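Local coordinates for protein 2-hydroxyisobutanoyl-CoA mutase large subunit (Aquincola tertiaricarbonis, PDB 4R3U) that isomerises 2-hydroxyisobutanoyl-CoA and (3S)-3-hydroxybutanoyl-CoA together with a small cobalamin-binding subunit, serving as the substrate-binding partner in the tetramer, at residues Thr427-Glu430 and Lys431-Glu435; Glu308-Ala311 and Lys312-Leu316; Asp555-Glu558 and Lys559-Ile563; Val521-Met524 and Leu525-Val529. All blocks are in the same frame, centred on the assembly; numbering follows the deposited sequence.

Each contact is a run of i/i+3 and i/i+4 neighbours within one helix, and the four occupy two separate regions. Contacts 1 and 2 touch, on the neighbouring helices 420-442 and 306-327, with centres 11 Å apart. Contacts 3 and 4 form a second pair on helices 553-564 and 518-532, with centres 41 to 48 Å from those of the first two; Lys559-Asp526 joins them. Contact 2 is fully buried beside the barrel strands, its ion pair tied into further charged and backbone groups. Contact 3 carries its ion pair on a partly exposed flank. Contacts 1 and 4 have none between their segments; contact 1 is partly buried, its buried acid paired with bases of helix 306-327.

Contact 1 of 4, residues Thr427-Glu430 and Lys431-Glu435; sequences TEYE and KKIFE
Glu430 and Phe434, one helical turn apart, meet through the glutamate's methylene and carboxylate. Glu430 CG lies 3.7 Å from Phe434 CE2, and Glu430 OE1 approaches the ring edge in its plane, 3.8 Å from the same CE2, with the carboxylate turned 62° from the ring. On another flank Thr427 and Lys431 run side by side: the methyl CG2 of Thr427 is 3.8 Å from Lys431 NZ, and Lys431 CG passes 3.5 Å from Thr427 O. Ile433 CD1 comes to the edge of the Tyr429 ring, 4.2 Å from Tyr429 CB. Lys432 lies alongside Glu428 but spends its charge on Glu435, whose OE1 offers a syn lone pair to Lys432 NZ at 3.2 Å. Beneath these side chains the backbone bonds are regular, Lys431 N to Thr427 O being almost straight at 175°.

Outer partners fix the polar ends. Glu430 leaves the backbone with CG anti to N (chi1 -174°) and stays extended, carrying OE1 to Lys322 and OE2 to Arg318; two salt bridges probably keep it ionised. Arg318 also binds Thr427 OG1, while Tyr429 stacks on Phe55 and its OH is hydrogen-bonded to Glu308. The arrangement is that of an amphipathic helix, 420-442, whose inner side packs on helices 264-283 and 306-327 of the TIM-barrel domain.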
loop_
_atom_site.group_PDB
_atom_site.type_symbol
_atom_site.label_atom_id
_atom_site.label_comp_id
_atom_site.label_asym_id
_atom_site.label_seq_id
_atom_site.Cartn_x
_atom_site.Cartn_y
_atom_site.Cartn_z
ATOM N N THR A 427 -7.993 1.808 -23.834
ATOM C CA THR A 427 -8.545 2.162 -25.148
ATOM C C THR A 427 -9.389 3.458 -25.139
ATOM O O THR A 427 -9.331 4.230 -26.103
ATOM C CB THR A 427 -9.169 0.924 -25.812
ATOM O OG1 THR A 427 -8.145 -0.080 -25.961
ATOM C CG2 THR A 427 -9.805 1.242 -27.148
ATOM N N GLU A 428 -10.158 3.674 -24.055
ATOM C CA GLU A 428 -10.998 4.855 -23.832
ATOM C C GLU A 428 -10.099 6.081 -23.700
ATOM O O GLU A 428 -10.325 7.075 -24.396
ATOM C CB GLU A 428 -11.905 4.678 -22.600
ATOM C CG GLU A 428 -13.343 4.351 -22.955
ATOM C CD GLU A 428 -14.089 5.464 -23.685
ATOM O OE1 GLU A 428 -14.239 5.361 -24.925
ATOM O OE2 GLU A 428 -14.511 6.442 -23.021
ATOM N N TYR A 429 -9.024 5.981 -22.885
ATOM C CA TYR A 429 -8.037 7.049 -22.744
ATOM C C TYR A 429 -7.401 7.444 -24.091
ATOM O O TYR A 429 -7.397 8.628 -24.419
ATOM C CB TYR A 429 -6.968 6.704 -21.683
ATOM C CG TYR A 429 -7.304 7.330 -20.356
ATOM C CD1 TYR A 429 -6.880 8.627 -20.045
ATOM C CD2 TYR A 429 -8.173 6.697 -19.468
ATOM C CE1 TYR A 429 -7.273 9.250 -18.862
ATOM C CE2 TYR A 429 -8.558 7.304 -18.279
ATOM C CZ TYR A 429 -8.101 8.576 -17.977
ATOM O OH TYR A 429 -8.532 9.188 -16.830
ATOM N N GLU A 430 -6.948 6.449 -24.889
ATOM C CA GLU A 430 -6.344 6.611 -26.216
ATOM C C GLU A 430 -7.215 7.488 -27.139
ATOM O O GLU A 430 -6.770 8.535 -27.602
ATOM C CB GLU A 430 -6.102 5.230 -26.843
ATOM C CG GLU A 430 -5.341 5.305 -28.153
ATOM C CD GLU A 430 -5.447 4.105 -29.066
ATOM O OE1 GLU A 430 -4.823 4.136 -30.150
ATOM O OE2 GLU A 430 -6.204 3.163 -28.735
ATOM N N LYS A 431 -8.474 7.069 -27.349
ATOM C CA LYS A 431 -9.455 7.761 -28.172
ATOM C C LYS A 431 -9.726 9.184 -27.659
ATOM O O LYS A 431 -9.697 10.127 -28.454
ATOM C CB LYS A 431 -10.743 6.931 -28.298
ATOM C CG LYS A 431 -10.531 5.631 -29.077
ATOM C CD LYS A 431 -11.710 4.670 -28.969
ATOM C CE LYS A 431 -11.517 3.405 -29.782
ATOM N NZ LYS A 431 -12.566 2.380 -29.500
ATOM N N LYS A 432 -9.938 9.341 -26.337
ATOM C CA LYS A 432 -10.201 10.645 -25.707
ATOM C C LYS A 432 -9.005 11.562 -25.809
ATOM O O LYS A 432 -9.189 12.760 -26.040
ATOM C CB LYS A 432 -10.701 10.503 -24.261
ATOM C CG LYS A 432 -12.109 9.915 -24.108
ATOM C CD LYS A 432 -13.237 10.893 -24.411
ATOM C CE LYS A 432 -14.515 10.145 -24.726
ATOM N NZ LYS A 432 -15.516 11.005 -25.419
ATOM N N ILE A 433 -7.774 10.995 -25.718
ATOM C CA ILE A 433 -6.508 11.736 -25.889
ATOM C C ILE A 433 -6.404 12.246 -27.333
ATOM O O ILE A 433 -6.148 13.433 -27.532
ATOM C CB ILE A 433 -5.262 10.886 -25.497
ATOM C CG1 ILE A 433 -5.077 10.798 -23.957
ATOM C CG2 ILE A 433 -3.966 11.375 -26.197
ATOM C CD1 ILE A 433 -4.357 9.455 -23.478
ATOM N N PHE A 434 -6.611 11.358 -28.333
ATOM C CA PHE A 434 -6.510 11.752 -29.742
ATOM C C PHE A 434 -7.497 12.844 -30.136
ATOM O O PHE A 434 -7.130 13.771 -30.865
ATOM C CB PHE A 434 -6.550 10.544 -30.690
ATOM C CG PHE A 434 -5.235 9.820 -30.755
ATOM C CD1 PHE A 434 -4.063 10.499 -31.064
ATOM C CD2 PHE A 434 -5.164 8.452 -30.517
ATOM C CE1 PHE A 434 -2.841 9.831 -31.090
ATOM C CE2 PHE A 434 -3.936 7.787 -30.536
ATOM C CZ PHE A 434 -2.789 8.473 -30.829
ATOM N N GLU A 435 -8.721 12.745 -29.599
ATOM C CA GLU A 435 -9.848 13.650 -29.724
ATOM C C GLU A 435 -9.430 15.051 -29.199
ATOM O O GLU A 435 -9.723 16.039 -29.857
ATOM C CB GLU A 435 -10.961 13.052 -28.859
ATOM C CG GLU A 435 -12.388 13.291 -29.278
ATOM C CD GLU A 435 -13.305 12.357 -28.520
ATOM O OE1 GLU A 435 -13.743 12.727 -27.407
ATOM O OE2 GLU A 435 -13.540 11.227 -29.010
#

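Contact 2 of 4, residues Glu308-Ala311 and Lys312-Leu316; sequences EEVA and KFRAL
Glu309 and Lys312 are joined by a salt bridge within helix 306-327, the helix of the beta-alpha-beta unit that links strands 298-302 and 340-344 of the TIM barrel. Lys312 NZ is 2.6 Å from Glu309 OE1 and meets it on the syn side, 28° out of the carboxylate plane. The two chains run the same way, and bends in both bring the charged ends together: the glutamate folds at chi2 (-60°) and the lysine at chi3 (80°). Each end has further company, since Glu309 OE1 also accepts the N-H of Gln303, while Lys312 NZ reaches Glu267 and the carbonyl of Val301. These bonds grip Glu309 OE1 and Lys312 NZ and would probably favour the ionised forms. Arg314 carries its guanidinium to Glu423 of helix 420-442 and to Asp414.

Among the backbone bonds, Lys312 N reaches Glu308 O at 2.9 Å and Ala315 N reaches Ala311 O at 2.8 Å.

Apolar contacts are few. Val310 CG1 lies 3.9 Å from Arg314 CD, the two side chains lying alongside each other. Ala311 packs on Leu425 of helix 420-442, and Phe313 stacks with Phe340.

A carbonyl-ring contact completes the set. Over one face of the Phe313 ring sits Glu309 O, 2.9 Å from Phe313 CD2, while the same oxygen accepts Phe313 N at 3.1 Å.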
loop_
_atom_site.group_PDB
_atom_site.type_symbol
_atom_site.label_atom_id
_atom_site.label_comp_id
_atom_site.label_asym_id
_atom_site.label_seq_id
_atom_site.Cartn_x
_atom_site.Cartn_y
_atom_site.Cartn_z
ATOM N N GLU A 308 -7.339 3.528 -13.173
ATOM C CA GLU A 308 -7.312 4.636 -14.133
ATOM C C GLU A 308 -5.859 5.116 -14.455
ATOM O O GLU A 308 -5.530 5.365 -15.613
ATOM C CB GLU A 308 -8.159 5.775 -13.613
ATOM C CG GLU A 308 -7.999 7.088 -14.345
ATOM C CD GLU A 308 -9.053 8.088 -13.928
ATOM O OE1 GLU A 308 -9.043 8.517 -12.747
ATOM O OE2 GLU A 308 -9.945 8.367 -14.764
ATOM N N GLU A 309 -5.013 5.227 -13.426
ATOM C CA GLU A 309 -3.616 5.649 -13.535
ATOM C C GLU A 309 -2.785 4.676 -14.336
ATOM O O GLU A 309 -2.030 5.112 -15.176
ATOM C CB GLU A 309 -3.030 5.918 -12.131
ATOM C CG GLU A 309 -3.619 7.182 -11.537
ATOM C CD GLU A 309 -3.338 8.429 -12.367
ATOM O OE1 GLU A 309 -2.145 8.755 -12.550
ATOM O OE2 GLU A 309 -4.302 9.079 -12.834
ATOM N N VAL A 310 -3.005 3.371 -14.164
ATOM C CA VAL A 310 -2.353 2.308 -14.936
ATOM C C VAL A 310 -2.811 2.385 -16.420
ATOM O O VAL A 310 -1.979 2.341 -17.328
ATOM C CB VAL A 310 -2.629 0.908 -14.314
ATOM C CG1 VAL A 310 -2.041 -0.201 -15.174
ATOM C CG2 VAL A 310 -2.096 0.822 -12.880
ATOM N N ALA A 311 -4.127 2.533 -16.644
ATOM C CA ALA A 311 -4.723 2.646 -17.972
ATOM C C ALA A 311 -4.130 3.861 -18.711
ATOM O O ALA A 311 -3.819 3.769 -19.900
ATOM C CB ALA A 311 -6.221 2.817 -17.836
ATOM N N LYS A 312 -3.972 4.990 -17.987
ATOM C CA LYS A 312 -3.435 6.249 -18.465
ATOM C C LYS A 312 -1.991 6.075 -18.938
ATOM O O LYS A 312 -1.647 6.573 -20.008
ATOM C CB LYS A 312 -3.528 7.283 -17.331
ATOM C CG LYS A 312 -3.136 8.719 -17.697
ATOM C CD LYS A 312 -2.769 9.524 -16.443
ATOM C CE LYS A 312 -1.355 9.220 -16.004
ATOM N NZ LYS A 312 -1.065 9.773 -14.659
ATOM N N PHE A 313 -1.147 5.362 -18.152
ATOM C CA PHE A 313 0.269 5.138 -18.479
ATOM C C PHE A 313 0.424 4.297 -19.746
ATOM O O PHE A 313 1.264 4.618 -20.592
ATOM C CB PHE A 313 1.002 4.486 -17.302
ATOM C CG PHE A 313 1.057 5.252 -15.995
ATOM C CD1 PHE A 313 1.432 6.594 -15.968
ATOM C CD2 PHE A 313 0.824 4.606 -14.779
ATOM C CE1 PHE A 313 1.534 7.287 -14.753
ATOM C CE2 PHE A 313 0.892 5.302 -13.566
ATOM C CZ PHE A 313 1.270 6.628 -13.559
ATOM N N ARG A 314 -0.404 3.238 -19.889
ATOM C CA ARG A 314 -0.408 2.326 -21.039
ATOM C C ARG A 314 -0.946 3.034 -22.261
ATOM O O ARG A 314 -0.353 2.921 -23.343
ATOM C CB ARG A 314 -1.186 1.038 -20.719
ATOM C CG ARG A 314 -0.559 0.253 -19.567
ATOM C CD ARG A 314 -1.473 -0.822 -19.018
ATOM N NE ARG A 314 -1.309 -2.093 -19.725
ATOM C CZ ARG A 314 -2.126 -2.546 -20.668
ATOM N NH1 ARG A 314 -3.186 -1.833 -21.039
ATOM N NH2 ARG A 314 -1.893 -3.719 -21.247
ATOM N N ALA A 315 -2.011 3.845 -22.082
ATOM C CA ALA A 315 -2.585 4.676 -23.159
ATOM C C ALA A 315 -1.567 5.695 -23.665
ATOM O O ALA A 315 -1.434 5.859 -24.862
ATOM C CB ALA A 315 -3.838 5.389 -22.674
ATOM N N LEU A 316 -0.834 6.357 -22.761
ATOM C CA LEU A 316 0.208 7.335 -23.117
ATOM C C LEU A 316 1.278 6.700 -23.986
ATOM O O LEU A 316 1.641 7.272 -25.007
ATOM C CB LEU A 316 0.858 7.923 -21.844
ATOM C CG LEU A 316 0.129 9.101 -21.228
ATOM C CD1 LEU A 316 0.478 9.246 -19.770
ATOM C CD2 LEU A 316 0.405 10.373 -22.008
#

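Contact 3 of 4, residues Asp555-Glu558 and Lys559-Ile563; sequences DIVE and KLKGI
Asp555 O accepts the amide of Lys559 at 3.2 Å, an ordinary i to i+4 helix bond, but the next bonds are weaker or more bent. Leu560 N reaches Ile556 O only weakly. Lys561 N is shared, bonding Val557 O at 3.2 Å and, weakly and strongly bent (127°), Glu558 O, also at 3.2 Å. Beyond it Ile563 N bonds Leu560 O, three residues back, so the spacing drifts toward 3-10 geometry near the end of helix 553-564.

The Glu558-Lys561 salt bridge spans this turn. Lys561 NZ stands 2.7 Å from Glu558 OE2, on its syn side and 18° out of the carboxylate plane. Glu558 doubles back at chi2 (-53°) to present the group, whereas Lys561 stays extended and lays CD 3.5 Å from Glu558 OE2 and CE 4.0 Å from Val557 CG1. Both residues are partly exposed. Lys559 leads elsewhere, to a salt bridge with Asp526, and Asp555 pairs with Arg516.

The buried side carries Ile556 and Leu560. Ile556 packs among Trp184 of helix 183-196, Leu528 of helix 518-532 and Leu546 of helix 540-549, while Leu560 touches Trp184 and Ala532 of helix 518-532.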
loop_
_atom_site.group_PDB
_atom_site.type_symbol
_atom_site.label_atom_id
_atom_site.label_comp_id
_atom_site.label_asym_id
_atom_site.label_seq_id
_atom_site.Cartn_x
_atom_site.Cartn_y
_atom_site.Cartn_z
ATOM N N ASP A 555 23.905 36.688 -14.192
ATOM C CA ASP A 555 24.676 37.405 -15.236
ATOM C C ASP A 555 24.112 37.061 -16.626
ATOM O O ASP A 555 23.795 37.965 -17.404
ATOM C CB ASP A 555 26.176 37.018 -15.208
ATOM C CG ASP A 555 27.007 37.454 -14.017
ATOM O OD1 ASP A 555 26.762 38.555 -13.488
ATOM O OD2 ASP A 555 27.948 36.728 -13.661
ATOM N N ILE A 556 23.954 35.737 -16.889
ATOM C CA ILE A 556 23.449 35.117 -18.116
ATOM C C ILE A 556 21.989 35.482 -18.361
ATOM O O ILE A 556 21.664 35.967 -19.457
ATOM C CB ILE A 556 23.729 33.572 -18.144
ATOM C CG1 ILE A 556 25.261 33.275 -17.991
ATOM C CG2 ILE A 556 23.188 32.925 -19.422
ATOM C CD1 ILE A 556 25.623 31.844 -17.545
ATOM N N VAL A 557 21.118 35.251 -17.344
ATOM C CA VAL A 557 19.673 35.529 -17.376
ATOM C C VAL A 557 19.369 37.012 -17.639
ATOM O O VAL A 557 18.562 37.320 -18.530
ATOM C CB VAL A 557 18.934 34.963 -16.129
ATOM C CG1 VAL A 557 17.582 35.642 -15.886
ATOM C CG2 VAL A 557 18.781 33.444 -16.216
ATOM N N GLU A 558 20.019 37.925 -16.873
ATOM C CA GLU A 558 19.797 39.376 -17.001
ATOM C C GLU A 558 20.199 39.927 -18.329
ATOM O O GLU A 558 19.443 40.716 -18.898
ATOM C CB GLU A 558 20.428 40.164 -15.858
ATOM C CG GLU A 558 19.733 39.938 -14.527
ATOM C CD GLU A 558 18.230 40.150 -14.493
ATOM O OE1 GLU A 558 17.776 41.284 -14.781
ATOM O OE2 GLU A 558 17.512 39.180 -14.152
ATOM N N LYS A 559 21.374 39.497 -18.848
ATOM C CA LYS A 559 21.887 39.915 -20.154
ATOM C C LYS A 559 20.854 39.620 -21.269
ATOM O O LYS A 559 20.586 40.485 -22.104
ATOM C CB LYS A 559 23.231 39.214 -20.440
ATOM C CG LYS A 559 23.971 39.764 -21.636
ATOM C CD LYS A 559 24.562 41.124 -21.331
ATOM C CE LYS A 559 25.262 41.741 -22.510
ATOM N NZ LYS A 559 25.903 43.031 -22.133
ATOM N N LEU A 560 20.248 38.406 -21.241
ATOM C CA LEU A 560 19.264 37.967 -22.235
ATOM C C LEU A 560 17.895 38.646 -22.130
ATOM O O LEU A 560 17.208 38.758 -23.152
ATOM C CB LEU A 560 19.184 36.436 -22.367
ATOM C CG LEU A 560 20.481 35.708 -22.768
ATOM C CD1 LEU A 560 20.240 34.213 -22.903
ATOM C CD2 LEU A 560 21.064 36.241 -24.093
ATOM N N LYS A 561 17.527 39.156 -20.920
ATOM C CA LYS A 561 16.286 39.913 -20.694
ATOM C C LYS A 561 16.295 41.239 -21.503
ATOM O O LYS A 561 15.243 41.683 -21.958
ATOM C CB LYS A 561 16.097 40.230 -19.210
ATOM C CG LYS A 561 15.447 39.111 -18.419
ATOM C CD LYS A 561 15.436 39.471 -16.948
ATOM C CE LYS A 561 14.715 38.447 -16.113
ATOM N NZ LYS A 561 14.926 38.683 -14.662
ATOM N N GLY A 562 17.485 41.817 -21.696
ATOM C CA GLY A 562 17.716 43.031 -22.477
ATOM C C GLY A 562 17.301 42.946 -23.938
ATOM O O GLY A 562 16.907 43.963 -24.524
ATOM N N ILE A 563 17.376 41.732 -24.541
ATOM C CA ILE A 563 16.952 41.511 -25.939
ATOM C C ILE A 563 15.589 40.792 -26.072
ATOM O O ILE A 563 14.923 40.932 -27.098
ATOM C CB ILE A 563 18.058 40.873 -26.847
ATOM C CG1 ILE A 563 18.471 39.464 -26.380
ATOM C CG2 ILE A 563 19.272 41.799 -27.021
ATOM C CD1 ILE A 563 18.649 38.491 -27.516
#

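Contact 4 of 4, residues Val521-Met524 and Leu525-Val529; sequences VQAM and LDQLV
Helix 518-532, one of the helices in the C-terminal part of the chain, brings Gln522 onto Leu525 and Met524 onto Gln527, each three residues along. The Gln522 chain bends at chi2 (-53°), which brings its amide obliquely to Leu525 CD1: Gln522 OE1 is 3.8 Å and NE2 3.9 Å from that methyl. The contact is one of van der Waals touch, and Gln522 NE2 finds its hydrogen bond at Glu518. Farther round the helix the side chains of Met524 and Gln527 cross at a slant, with Gln527 OE1 3.9 Å from Met524 CG and 3.5 Å from Met524 CA.

The helix is amphipathic and two neighbours cover its buried side: Met524 and Leu528 lean on Leu546 and Thr543 of helix 540-549, and Leu528 also meets Ile556 of helix 553-564. Leu525 packs against the Lys559 side chain of that same helix.

Along the backbone, Leu528 N bonds Met524 O at 2.9 Å and Gln527 N bonds Ala523 O at 3.0 Å. Gln522 O takes Asp526 N at 3.2 Å and a weak second bond from Leu525 N, bent to 122°.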
loop_
_atom_site.group_PDB
_atom_site.type_symbol
_atom_site.label_atom_id
_atom_site.label_comp_id
_atom_site.label_asym_id
_atom_site.label_seq_id
_atom_site.Cartn_x
_atom_site.Cartn_y
_atom_site.Cartn_z
ATOM N N VAL A 521 34.459 37.679 -19.102
ATOM C CA VAL A 521 33.080 37.289 -18.821
ATOM C C VAL A 521 32.095 38.292 -19.477
ATOM O O VAL A 521 31.137 37.872 -20.137
ATOM C CB VAL A 521 32.830 37.068 -17.287
ATOM C CG1 VAL A 521 31.334 36.883 -16.949
ATOM C CG2 VAL A 521 33.638 35.885 -16.762
ATOM N N GLN A 522 32.354 39.601 -19.333
ATOM C CA GLN A 522 31.498 40.634 -19.935
ATOM C C GLN A 522 31.450 40.565 -21.450
ATOM O O GLN A 522 30.369 40.706 -22.028
ATOM C CB GLN A 522 31.853 42.042 -19.440
ATOM C CG GLN A 522 31.500 42.279 -17.962
ATOM C CD GLN A 522 30.077 41.957 -17.615
ATOM O OE1 GLN A 522 29.118 42.331 -18.313
ATOM N NE2 GLN A 522 29.914 41.238 -16.527
ATOM N N ALA A 523 32.612 40.292 -22.077
ATOM C CA ALA A 523 32.770 40.123 -23.529
ATOM C C ALA A 523 31.994 38.885 -24.016
ATOM O O ALA A 523 31.319 38.946 -25.047
ATOM C CB ALA A 523 34.241 39.982 -23.874
ATOM N N MET A 524 32.065 37.772 -23.243
ATOM C CA MET A 524 31.386 36.522 -23.544
ATOM C C MET A 524 29.862 36.699 -23.431
ATOM O O MET A 524 29.128 36.022 -24.152
ATOM C CB MET A 524 31.860 35.421 -22.597
ATOM C CG MET A 524 33.129 34.723 -23.017
ATOM S SD MET A 524 33.552 33.391 -21.848
ATOM C CE MET A 524 34.860 32.599 -22.741
ATOM N N LEU A 525 29.388 37.600 -22.534
ATOM C CA LEU A 525 27.965 37.905 -22.392
ATOM C C LEU A 525 27.478 38.661 -23.641
ATOM O O LEU A 525 26.378 38.403 -24.129
ATOM C CB LEU A 525 27.686 38.725 -21.106
ATOM C CG LEU A 525 27.719 37.949 -19.779
ATOM C CD1 LEU A 525 27.630 38.881 -18.612
ATOM C CD2 LEU A 525 26.626 36.868 -19.705
ATOM N N ASP A 526 28.323 39.558 -24.181
ATOM C CA ASP A 526 28.026 40.310 -25.396
ATOM C C ASP A 526 27.995 39.352 -26.592
ATOM O O ASP A 526 27.233 39.575 -27.536
ATOM C CB ASP A 526 29.062 41.417 -25.638
ATOM C CG ASP A 526 29.066 42.594 -24.678
ATOM O OD1 ASP A 526 28.084 42.750 -23.919
ATOM O OD2 ASP A 526 30.030 43.401 -24.733
ATOM N N GLN A 527 28.825 38.286 -26.552
ATOM C CA GLN A 527 28.840 37.265 -27.596
ATOM C C GLN A 527 27.539 36.458 -27.487
ATOM O O GLN A 527 26.956 36.112 -28.507
ATOM C CB GLN A 527 30.041 36.327 -27.451
ATOM C CG GLN A 527 31.386 36.881 -27.865
ATOM C CD GLN A 527 32.496 36.053 -27.261
ATOM O OE1 GLN A 527 33.314 36.549 -26.481
ATOM N NE2 GLN A 527 32.530 34.759 -27.567
ATOM N N LEU A 528 27.079 36.174 -26.263
ATOM C CA LEU A 528 25.834 35.433 -26.030
ATOM C C LEU A 528 24.585 36.113 -26.642
ATOM O O LEU A 528 23.759 35.428 -27.248
ATOM C CB LEU A 528 25.643 35.094 -24.547
ATOM C CG LEU A 528 24.617 34.019 -24.246
ATOM C CD1 LEU A 528 25.163 32.613 -24.576
ATOM C CD2 LEU A 528 24.164 34.128 -22.813
ATOM N N VAL A 529 24.482 37.442 -26.517
ATOM C CA VAL A 529 23.416 38.254 -27.109
ATOM C C VAL A 529 23.413 38.052 -28.657
ATOM O O VAL A 529 22.347 37.880 -29.253
ATOM C CB VAL A 529 23.600 39.750 -26.714
ATOM C CG1 VAL A 529 22.834 40.686 -27.655
ATOM C CG2 VAL A 529 23.200 39.983 -25.265
#